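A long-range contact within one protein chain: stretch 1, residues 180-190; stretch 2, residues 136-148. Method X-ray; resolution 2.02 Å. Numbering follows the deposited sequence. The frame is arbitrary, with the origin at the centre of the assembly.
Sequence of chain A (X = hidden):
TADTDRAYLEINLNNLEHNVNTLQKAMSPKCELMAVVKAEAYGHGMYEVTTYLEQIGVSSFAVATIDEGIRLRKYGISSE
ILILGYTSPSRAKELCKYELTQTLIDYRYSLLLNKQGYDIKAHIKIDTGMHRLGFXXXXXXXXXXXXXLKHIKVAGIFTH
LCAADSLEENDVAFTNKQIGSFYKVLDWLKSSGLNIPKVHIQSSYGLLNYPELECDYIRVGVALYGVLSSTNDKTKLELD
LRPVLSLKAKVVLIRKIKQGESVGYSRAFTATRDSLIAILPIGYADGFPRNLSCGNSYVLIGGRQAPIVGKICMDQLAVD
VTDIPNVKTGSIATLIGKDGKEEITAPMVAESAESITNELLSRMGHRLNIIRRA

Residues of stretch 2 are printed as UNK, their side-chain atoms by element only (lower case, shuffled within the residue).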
# COMPACT_ATOMS: atom_id res chain seq x y z
N GLY A 180 -7.51 30.51 -18.64
CA GLY A 180 -8.18 31.79 -18.85
C GLY A 180 -8.91 32.26 -17.61
O GLY A 180 -8.82 33.43 -17.23
N SER A 181 -9.63 31.35 -16.96
CA SER A 181 -10.37 31.68 -15.76
C SER A 181 -9.42 32.14 -14.67
O SER A 181 -9.72 33.05 -13.91
CB SER A 181 -11.14 30.46 -15.24
OG SER A 181 -11.93 29.90 -16.27
N PHE A 182 -8.26 31.49 -14.60
CA PHE A 182 -7.31 31.78 -13.55
C PHE A 182 -6.77 33.21 -13.65
O PHE A 182 -6.68 33.92 -12.65
CB PHE A 182 -6.15 30.77 -13.58
CG PHE A 182 -5.19 30.94 -12.44
CD1 PHE A 182 -5.51 30.47 -11.18
CD2 PHE A 182 -3.97 31.55 -12.64
CE1 PHE A 182 -4.63 30.62 -10.13
CE2 PHE A 182 -3.09 31.71 -11.59
CZ PHE A 182 -3.42 31.24 -10.34
N TYR A 183 -6.40 33.62 -14.85
CA TYR A 183 -5.83 34.95 -15.03
C TYR A 183 -6.90 36.04 -14.97
O TYR A 183 -6.62 37.19 -14.62
CB TYR A 183 -5.00 35.03 -16.31
CG TYR A 183 -3.68 34.30 -16.17
CD1 TYR A 183 -2.67 34.81 -15.36
CD2 TYR A 183 -3.45 33.09 -16.81
CE1 TYR A 183 -1.47 34.14 -15.21
CE2 TYR A 183 -2.25 32.42 -16.67
CZ TYR A 183 -1.26 32.95 -15.86
OH TYR A 183 -0.05 32.30 -15.71
N LYS A 184 -8.13 35.67 -15.31
CA LYS A 184 -9.26 36.58 -15.09
C LYS A 184 -9.32 36.96 -13.62
O LYS A 184 -9.46 38.14 -13.28
CB LYS A 184 -10.57 35.96 -15.57
CG LYS A 184 -10.76 36.01 -17.07
CD LYS A 184 -12.13 35.46 -17.48
CE LYS A 184 -12.44 35.72 -18.96
NZ LYS A 184 -11.37 35.21 -19.88
N VAL A 185 -9.19 35.96 -12.74
CA VAL A 185 -9.13 36.22 -11.30
C VAL A 185 -7.99 37.16 -10.95
O VAL A 185 -8.18 38.14 -10.22
CB VAL A 185 -8.93 34.94 -10.48
CG1 VAL A 185 -8.61 35.30 -9.03
CG2 VAL A 185 -10.15 34.03 -10.56
N LEU A 186 -6.80 36.86 -11.47
CA LEU A 186 -5.63 37.69 -11.23
C LEU A 186 -5.83 39.14 -11.70
O LEU A 186 -5.46 40.08 -10.99
CB LEU A 186 -4.39 37.10 -11.92
CG LEU A 186 -3.96 35.69 -11.49
CD1 LEU A 186 -2.50 35.47 -11.85
CD2 LEU A 186 -4.18 35.49 -10.01
N ASP A 187 -6.40 39.32 -12.89
CA ASP A 187 -6.65 40.65 -13.42
C ASP A 187 -7.60 41.39 -12.49
O ASP A 187 -7.37 42.55 -12.13
CB ASP A 187 -7.27 40.57 -14.81
CG ASP A 187 -6.32 40.04 -15.85
OD1 ASP A 187 -5.09 40.14 -15.64
OD2 ASP A 187 -6.81 39.54 -16.88
N TRP A 188 -8.67 40.70 -12.10
CA TRP A 188 -9.66 41.28 -11.21
C TRP A 188 -9.02 41.67 -9.88
O TRP A 188 -9.26 42.76 -9.37
CB TRP A 188 -10.82 40.31 -10.99
CG TRP A 188 -11.97 40.90 -10.21
CD1 TRP A 188 -13.08 41.49 -10.73
CD2 TRP A 188 -12.10 40.98 -8.79
NE1 TRP A 188 -13.90 41.92 -9.71
CE2 TRP A 188 -13.31 41.62 -8.51
CE3 TRP A 188 -11.30 40.55 -7.72
CZ2 TRP A 188 -13.76 41.85 -7.21
CZ3 TRP A 188 -11.73 40.78 -6.43
CH2 TRP A 188 -12.95 41.43 -6.19
N LEU A 189 -8.21 40.79 -9.31
CA LEU A 189 -7.47 41.12 -8.09
C LEU A 189 -6.60 42.36 -8.26
O LEU A 189 -6.60 43.26 -7.41
CB LEU A 189 -6.62 39.93 -7.62
CG LEU A 189 -7.37 38.72 -7.07
CD1 LEU A 189 -6.42 37.54 -6.78
CD2 LEU A 189 -8.16 39.13 -5.83
N LYS A 190 -5.86 42.41 -9.37
CA LYS A 190 -5.00 43.55 -9.67
C LYS A 190 -5.79 44.86 -9.66
O LYS A 190 -5.38 45.85 -9.05
CB LYS A 190 -4.33 43.37 -11.03
CG LYS A 190 -3.18 42.38 -11.03
CD LYS A 190 -2.50 42.34 -12.40
CE LYS A 190 -2.17 43.74 -12.88
NZ LYS A 190 -1.34 44.48 -11.88
N UNK A 136 -13.92 29.42 -5.42
CA UNK A 136 -14.55 29.46 -6.74
C UNK A 136 -14.18 30.74 -7.47
O UNK A 136 -13.86 31.74 -6.85
c UNK A 136 -16.07 29.34 -6.62
o UNK A 136 -16.42 28.06 -6.11
N UNK A 137 -14.19 30.69 -8.80
CA UNK A 137 -13.83 31.86 -9.59
C UNK A 137 -14.91 32.93 -9.52
O UNK A 137 -14.65 34.09 -9.80
c UNK A 137 -13.56 31.52 -11.06
o UNK A 137 -14.66 30.77 -11.59
c UNK A 137 -12.29 30.70 -11.20
N UNK A 138 -16.13 32.52 -9.16
CA UNK A 138 -17.23 33.47 -8.99
C UNK A 138 -16.92 34.37 -7.82
O UNK A 138 -16.89 35.59 -7.96
c UNK A 138 -18.63 31.33 -9.23
c UNK A 138 -18.54 32.74 -8.70
c UNK A 138 -19.20 31.27 -10.63
o UNK A 138 -18.84 32.15 -11.45
o UNK A 138 -20.00 30.36 -10.91
N UNK A 139 -16.65 33.75 -6.68
CA UNK A 139 -16.57 34.44 -5.40
C UNK A 139 -15.34 35.33 -5.27
O UNK A 139 -14.55 35.18 -4.34
o UNK A 139 -17.68 31.32 -3.81
c UNK A 139 -17.77 32.42 -4.41
c UNK A 139 -16.63 33.43 -4.25
o UNK A 139 -18.74 32.71 -5.13
N UNK A 140 -15.20 36.27 -6.21
CA UNK A 140 -14.04 37.16 -6.30
C UNK A 140 -13.79 37.88 -4.98
O UNK A 140 -12.64 38.11 -4.60
c UNK A 140 -14.26 38.21 -7.39
c UNK A 140 -13.29 37.76 -9.66
c UNK A 140 -14.51 37.63 -8.77
n UNK A 140 -14.90 36.88 -11.33
c UNK A 140 -13.47 36.92 -10.91
N UNK A 141 -14.86 38.23 -4.29
CA UNK A 141 -14.70 39.04 -3.10
C UNK A 141 -14.12 38.22 -1.94
O UNK A 141 -13.29 38.72 -1.17
o UNK A 141 -17.28 40.90 -4.41
o UNK A 141 -15.56 41.96 -3.54
c UNK A 141 -16.31 40.95 -3.62
c UNK A 141 -16.02 39.74 -2.72
N UNK A 142 -14.54 36.97 -1.83
CA UNK A 142 -13.98 36.10 -0.80
C UNK A 142 -12.47 35.91 -0.99
O UNK A 142 -11.72 35.90 -0.01
c UNK A 142 -16.22 34.91 -0.54
c UNK A 142 -14.72 34.76 -0.78
c UNK A 142 -16.94 33.57 -0.54
c UNK A 142 -18.45 33.73 -0.38
n UNK A 142 -19.14 32.41 -0.49
N UNK A 143 -12.04 35.79 -2.23
CA UNK A 143 -10.61 35.66 -2.54
C UNK A 143 -9.83 36.90 -2.07
O UNK A 143 -8.81 36.78 -1.39
c UNK A 143 -8.87 35.48 -4.38
c UNK A 143 -10.38 35.44 -4.05
c UNK A 143 -11.17 33.95 -5.98
c UNK A 143 -10.97 34.09 -4.48
N UNK A 144 -10.34 38.07 -2.43
CA UNK A 144 -9.68 39.32 -2.06
C UNK A 144 -9.68 39.48 -0.54
O UNK A 144 -8.70 39.95 0.05
c UNK A 144 -8.35 41.99 -2.71
c UNK A 144 -10.63 42.96 -3.11
c UNK A 144 -10.37 40.50 -2.75
c UNK A 144 -9.83 41.89 -2.39
N UNK A 145 -10.77 39.08 0.10
CA UNK A 145 -10.88 39.14 1.56
C UNK A 145 -9.82 38.27 2.23
O UNK A 145 -9.30 38.61 3.30
c UNK A 145 -12.27 38.74 2.00
N UNK A 146 -9.48 37.14 1.60
CA UNK A 146 -8.49 36.24 2.15
C UNK A 146 -7.12 36.91 2.18
O UNK A 146 -6.23 36.50 2.92
c UNK A 146 -8.44 34.95 1.36
N UNK A 147 -6.95 37.94 1.35
CA UNK A 147 -5.71 38.70 1.32
C UNK A 147 -5.65 39.77 2.41
O UNK A 147 -4.67 40.51 2.51
c UNK A 147 -4.91 38.45 -1.07
c UNK A 147 -5.52 39.35 -0.04
c UNK A 147 -3.53 38.33 -1.16
c UNK A 147 -2.96 37.49 -2.10
c UNK A 147 -3.77 36.77 -2.97
c UNK A 147 -5.15 36.89 -2.89
c UNK A 147 -5.71 37.73 -1.94
N UNK A 148 -6.70 39.86 3.22
CA UNK A 148 -6.75 40.83 4.30
C UNK A 148 -6.96 40.17 5.66
O UNK A 148 -7.50 40.79 6.58
c UNK A 148 -7.86 41.86 4.04
o UNK A 148 -7.67 42.49 2.79

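Position 136 has one carbon and one oxygen, pointing away from the helix of stretch 1: Ser136. Position 137 carries a single carbon that forks into an oxygen and a carbon, points toward stretch 1 and touches Ser181 and Val185. This is Thr137, whose methyl does the packing: CG2 lies 4.0 Å from CG2 of Val185 and 4.2 Å from CB of Ser181.

Position 138 has three carbons, the last bearing two oxygens, and touches nothing opposite: Glu138. Position 139 is one carbon shorter, also ending in two oxygens, and is Asp139. It sits at the N-cap position, yet its side chain makes no capping bond.

Position 140 is a row of four carbons ending in nitrogen, laid over one face of the Trp188 ring: Lys140. Its CB stands 3.5 Å from the centroid of the six-membered ring of Trp188, almost on the ring normal, and its CD is 3.5 Å from CG of Trp188. NZ is 5.2 Å from the centroid of the five-membered ring, at most a weak attraction; it makes a weak hydrogen bond back to its own stretch, 3.2 Å from O of Thr137. The lysine thus serves this contact mainly as a hydrocarbon.

Position 141, two carbons with two oxygens on the second, reaches the edge of the same indole: Asp141, with OD1 3.8 Å from CH2 of Trp188. Position 142, four carbons and a terminal nitrogen, is out of reach: Lys142.

Position 143 has four carbons, forked at the first, one arm two carbons long, and packs on Val185 and Leu189: Ile143. Its CD1 lies 4.2 Å from CG1 of Val185, and its CG2 4.0 Å from CD2 of Leu189. Position 144 also has four carbons, but forked at the second, and packs on Trp188 and Leu189, hence Leu144. Its CB is 3.9 Å from CZ3 of Trp188 and 4.0 Å from CD2 of Leu189.

Positions 145 and 146 each show a single carbon, beyond reach of stretch 1: Ala145 and Ala146. Position 147, one carbon and a six-carbon ring that meets Leu189, is Phe147; its CE2 is 4.1 Å from CD1 of Leu189. Position 148, one carbon and one oxygen, is out of reach: Ser148.

The contact runs without a hydrogen bond between the stretches. Two helices cross at 62° with axes 10.6 Å apart, and side chains fill the gap. Val185 lies one turn on from Ser181, and Trp188 and Leu189 together one turn further; these three supply most of one surface. Against them, Ile143, Leu144 and Phe147 add apolar contacts, while Lys140 covers the indole. The rule is apolar packing, with a charged residue lending its aliphatic stem.

Stretch 2 (136-148) STEDKDKILAAFS
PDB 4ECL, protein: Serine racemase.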